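Local coordinates for protein membrane-bound lytic murein transglycosylase (Agrobacterium tumefaciens, PDB 2PNW) that probably cleaves the glycan strands of peptidoglycan as a membrane-bound lytic transglycosylase of the MltA family, forming anhydromuramyl ends, at residues R122-L127 with Y258-E263. Residues are numbered along the deposited sequence; the frame is centred on the assembly and turned at random.
Sequences RRPPEL and YIFFRE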
ATOM      1  N   ARG A 122       0.936  -4.613  18.850  1.00 16.95           N
ATOM      2  CA  ARG A 122       0.434  -5.788  18.124  1.00 17.36           C
ATOM      3  C   ARG A 122      -1.080  -5.782  18.219  1.00 16.52           C
ATOM      4  O   ARG A 122      -1.658  -5.015  18.999  1.00 16.27           O
ATOM      5  CB  ARG A 122       0.857  -7.108  18.811  1.00 18.38           C
ATOM      6  CG  ARG A 122       2.312  -7.411  18.921  1.00 20.30           C
ATOM      7  CD  ARG A 122       2.451  -8.843  19.525  1.00 17.96           C
ATOM      8  NE  ARG A 122       2.389  -8.896  20.984  1.00 17.56           N
ATOM      9  CZ  ARG A 122       1.380  -9.394  21.694  1.00 18.68           C
ATOM     10  NH1 ARG A 122       0.316  -9.921  21.083  1.00 19.99           N
ATOM     11  NH2 ARG A 122       1.446  -9.413  23.023  1.00 21.91           N
ATOM     12  N   ARG A 123      -1.727  -6.688  17.473  1.00 15.68           N
ATOM     13  CA  ARG A 123      -3.182  -6.756  17.499  1.00 15.54           C
ATOM     14  C   ARG A 123      -3.695  -7.275  18.854  1.00 15.90           C
ATOM     15  O   ARG A 123      -3.322  -8.378  19.286  1.00 15.85           O
ATOM     16  CB  ARG A 123      -3.660  -7.682  16.379  1.00 15.98           C
ATOM     17  CG  ARG A 123      -5.175  -7.735  16.242  1.00 14.30           C
ATOM     18  CD  ARG A 123      -5.514  -8.783  15.182  1.00 16.79           C
ATOM     19  NE  ARG A 123      -6.961  -8.863  14.986  1.00 17.40           N
ATOM     20  CZ  ARG A 123      -7.533  -9.335  13.881  1.00 18.24           C
ATOM     21  NH1 ARG A 123      -6.780  -9.777  12.865  1.00 17.48           N
ATOM     22  NH2 ARG A 123      -8.870  -9.366  13.810  1.00 16.68           N
ATOM     23  N   PRO A 124      -4.563  -6.492  19.530  1.00 16.36           N
ATOM     24  CA  PRO A 124      -5.185  -6.939  20.792  1.00 16.46           C
ATOM     25  C   PRO A 124      -6.091  -8.139  20.519  1.00 16.38           C
ATOM     26  O   PRO A 124      -6.748  -8.168  19.484  1.00 16.64           O
ATOM     27  CB  PRO A 124      -6.054  -5.739  21.197  1.00 15.66           C
ATOM     28  CG  PRO A 124      -5.438  -4.551  20.468  1.00 17.55           C
ATOM     29  CD  PRO A 124      -4.990  -5.124  19.162  1.00 16.23           C
ATOM     30  N   PRO A 125      -6.173  -9.096  21.466  1.00 16.83           N
ATOM     31  CA  PRO A 125      -6.971 -10.309  21.214  1.00 17.38           C
ATOM     32  C   PRO A 125      -8.487 -10.018  21.121  1.00 17.84           C
ATOM     33  O   PRO A 125      -9.247 -10.849  20.614  1.00 17.92           O
ATOM     34  CB  PRO A 125      -6.658 -11.195  22.437  1.00 17.21           C
ATOM     35  CG  PRO A 125      -6.293 -10.188  23.532  1.00 16.72           C
ATOM     36  CD  PRO A 125      -5.563  -9.088  22.816  1.00 17.00           C
ATOM     37  N   GLU A 126      -8.921  -8.850  21.622  1.00 17.16           N
ATOM     38  CA  GLU A 126     -10.339  -8.488  21.592  1.00 16.83           C
ATOM     39  C   GLU A 126     -10.714  -7.768  20.305  1.00 17.03           C
ATOM     40  O   GLU A 126     -11.867  -7.412  20.117  1.00 16.85           O
ATOM     41  CB  GLU A 126     -10.759  -7.669  22.837  1.00 17.59           C
ATOM     42  CG  GLU A 126     -10.255  -6.199  22.867  1.00 18.22           C
ATOM     43  CD  GLU A 126      -8.819  -6.014  23.425  1.00 21.49           C
ATOM     44  OE1 GLU A 126      -8.059  -7.007  23.602  1.00 19.47           O
ATOM     45  OE2 GLU A 126      -8.446  -4.837  23.680  1.00 21.52           O
ATOM     46  N   LEU A 127      -9.736  -7.523  19.436  1.00 16.64           N
ATOM     47  CA  LEU A 127     -10.002  -6.847  18.166  1.00 16.25           C
ATOM     48  C   LEU A 127     -10.350  -7.927  17.151  1.00 17.03           C
ATOM     49  O   LEU A 127      -9.470  -8.530  16.515  1.00 17.18           O
ATOM     50  CB  LEU A 127      -8.805  -6.015  17.683  1.00 15.46           C
ATOM     51  CG  LEU A 127      -9.037  -5.197  16.390  1.00 16.54           C
ATOM     52  CD1 LEU A 127     -10.078  -4.072  16.611  1.00 17.15           C
ATOM     53  CD2 LEU A 127      -7.697  -4.602  15.970  1.00 16.16           C
ATOM     54  N   TYR A 258      -6.512   3.444  13.366  1.00 13.99           N
ATOM     55  CA  TYR A 258      -5.244   3.156  14.053  1.00 13.71           C
ATOM     56  C   TYR A 258      -4.804   1.779  13.587  1.00 13.67           C
ATOM     57  O   TYR A 258      -5.622   0.844  13.560  1.00 13.43           O
ATOM     58  CB  TYR A 258      -5.461   3.133  15.569  1.00 14.07           C
ATOM     59  CG  TYR A 258      -4.183   3.087  16.413  1.00 14.79           C
ATOM     60  CD1 TYR A 258      -3.610   4.261  16.903  1.00 15.59           C
ATOM     61  CD2 TYR A 258      -3.556   1.875  16.715  1.00 14.99           C
ATOM     62  CE1 TYR A 258      -2.412   4.232  17.684  1.00 15.47           C
ATOM     63  CE2 TYR A 258      -2.375   1.833  17.491  1.00 15.73           C
ATOM     64  CZ  TYR A 258      -1.828   3.018  17.987  1.00 17.36           C
ATOM     65  OH  TYR A 258      -0.675   2.988  18.763  1.00 17.93           O
ATOM     66  N   ILE A 259      -3.531   1.682  13.215  1.00 14.11           N
ATOM     67  CA  ILE A 259      -2.965   0.460  12.629  1.00 13.98           C
ATOM     68  C   ILE A 259      -2.264  -0.381  13.692  1.00 14.69           C
ATOM     69  O   ILE A 259      -1.484   0.141  14.508  1.00 14.37           O
ATOM     70  CB  ILE A 259      -1.970   0.776  11.464  1.00 14.21           C
ATOM     71  CG1 ILE A 259      -2.638   1.638  10.381  1.00 13.81           C
ATOM     72  CG2 ILE A 259      -1.357  -0.572  10.873  1.00 13.62           C
ATOM     73  CD1 ILE A 259      -4.039   1.102   9.896  1.00 13.65           C
ATOM     74  N   PHE A 260      -2.581  -1.678  13.713  1.00 13.61           N
ATOM     75  CA  PHE A 260      -1.835  -2.638  14.561  1.00 13.94           C
ATOM     76  C   PHE A 260      -0.949  -3.489  13.664  1.00 13.42           C
ATOM     77  O   PHE A 260      -1.285  -3.732  12.513  1.00 14.58           O
ATOM     78  CB  PHE A 260      -2.796  -3.531  15.364  1.00 14.03           C
ATOM     79  CG  PHE A 260      -3.662  -2.753  16.304  1.00 14.88           C
ATOM     80  CD1 PHE A 260      -3.136  -2.297  17.509  1.00 13.16           C
ATOM     81  CD2 PHE A 260      -4.966  -2.418  15.963  1.00 15.21           C
ATOM     82  CE1 PHE A 260      -3.923  -1.560  18.391  1.00 15.72           C
ATOM     83  CE2 PHE A 260      -5.764  -1.679  16.856  1.00 16.08           C
ATOM     84  CZ  PHE A 260      -5.216  -1.240  18.058  1.00 13.81           C
ATOM     85  N   PHE A 261       0.217  -3.869  14.188  1.00 14.42           N
ATOM     86  CA  PHE A 261       1.287  -4.450  13.382  1.00 14.30           C
ATOM     87  C   PHE A 261       1.632  -5.842  13.889  1.00 15.89           C
ATOM     88  O   PHE A 261       1.299  -6.219  15.026  1.00 15.69           O
ATOM     89  CB  PHE A 261       2.558  -3.542  13.446  1.00 14.40           C
ATOM     90  CG  PHE A 261       2.375  -2.194  12.800  1.00 14.23           C
ATOM     91  CD1 PHE A 261       2.663  -2.007  11.462  1.00 15.60           C
ATOM     92  CD2 PHE A 261       1.900  -1.111  13.549  1.00 16.50           C
ATOM     93  CE1 PHE A 261       2.489  -0.735  10.833  1.00 15.04           C
ATOM     94  CE2 PHE A 261       1.712   0.138  12.944  1.00 15.93           C
ATOM     95  CZ  PHE A 261       2.003   0.329  11.591  1.00 13.87           C
ATOM     96  N   ARG A 262       2.310  -6.604  13.030  1.00 17.41           N
ATOM     97  CA  ARG A 262       2.968  -7.853  13.409  1.00 19.70           C
ATOM     98  C   ARG A 262       4.391  -7.808  12.856  1.00 20.81           C
ATOM     99  O   ARG A 262       4.646  -7.172  11.839  1.00 17.93           O
ATOM    100  CB  ARG A 262       2.241  -9.062  12.787  1.00 18.54           C
ATOM    101  CG  ARG A 262       2.247  -9.053  11.260  1.00 21.60           C
ATOM    102  CD  ARG A 262       1.526 -10.287  10.669  1.00 24.73           C
ATOM    103  NE  ARG A 262       1.687 -10.416   9.206  1.00 33.63           N
ATOM    104  CZ  ARG A 262       2.712 -11.031   8.595  1.00 35.90           C
ATOM    105  NH1 ARG A 262       3.722 -11.555   9.288  1.00 37.81           N
ATOM    106  NH2 ARG A 262       2.747 -11.097   7.268  1.00 37.03           N
ATOM    107  N   GLU A 263       5.299  -8.506  13.528  1.00 23.13           N
ATOM    108  CA  GLU A 263       6.648  -8.698  13.010  1.00 27.09           C
ATOM    109  C   GLU A 263       6.628  -9.623  11.799  1.00 27.72           C
ATOM    110  O   GLU A 263       5.894 -10.627  11.778  1.00 27.92           O
ATOM    111  CB  GLU A 263       7.550  -9.274  14.100  1.00 27.39           C
ATOM    112  CG  GLU A 263       7.820  -8.294  15.228  1.00 31.07           C
ATOM    113  CD  GLU A 263       8.802  -8.829  16.275  1.00 31.90           C
ATOM    114  OE1 GLU A 263       9.793  -9.509  15.873  1.00 38.19           O
ATOM    115  OE2 GLU A 263       8.579  -8.556  17.492  1.00 36.83           O
TER
HETATM  116  O   HOH W   1      -0.230  -8.378  15.701  1.00 17.10           O
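Pro124 sets its CD over one face of the Phe260 ring in a CH-pi contact, the two side chains crossing at about a right angle: CD sits 3.8 Å from the Phe260 ring centroid, only 11° off the ring normal, and CG reaches on to CE1 and CZ. Tyr258, two residues earlier on the same segment, puts CD2 over the opposite face, offset toward the rim, so both faces of the Phe260 ring are covered. The CB of Phe260 already points toward the loop, and CG anti to the carbonyl carbon (chi1 -62°) sets the ring beside Pro124 and Leu127. Leu127 adds a second apolar contact, its CD2 methyl coming obliquely to within 3.5 Å of Phe260 CD2. Ile162 and Leu167 close in on the same ring from elsewhere in the chain.

Between the backbones no direct hydrogen bond forms. Arg122 CA makes a nearly straight CA-H...O contact with Phe261 O (3.2 Å, 164° at the hydrogen), and a water bridges the gap, accepting from Arg123 N at 2.9 Å and donating to Phe261 O at 2.7 Å.

Polar bonds within 122-127 help to hold the shape of the loop. A type I turn from Pro124 to Leu127 is closed by Leu127 N to Pro124 O, while the extended Arg123 side chain grips Leu127 O side-on with NE (3.0 Å) and NH2 (2.9 Å), the oxygen lying nearly in the guanidinium plane. NH2 also forms a salt bridge with Asp129.

Within the MltA-specific insert, the turn that leads into strand 127-129 thus meets strand 259-263 through apolar packing on one ring and a water-mediated backbone link beside a CA-H...O contact, while Arg123 spends its N-H groups inside its own loop, bracing the turn that presents Pro124 and Leu127.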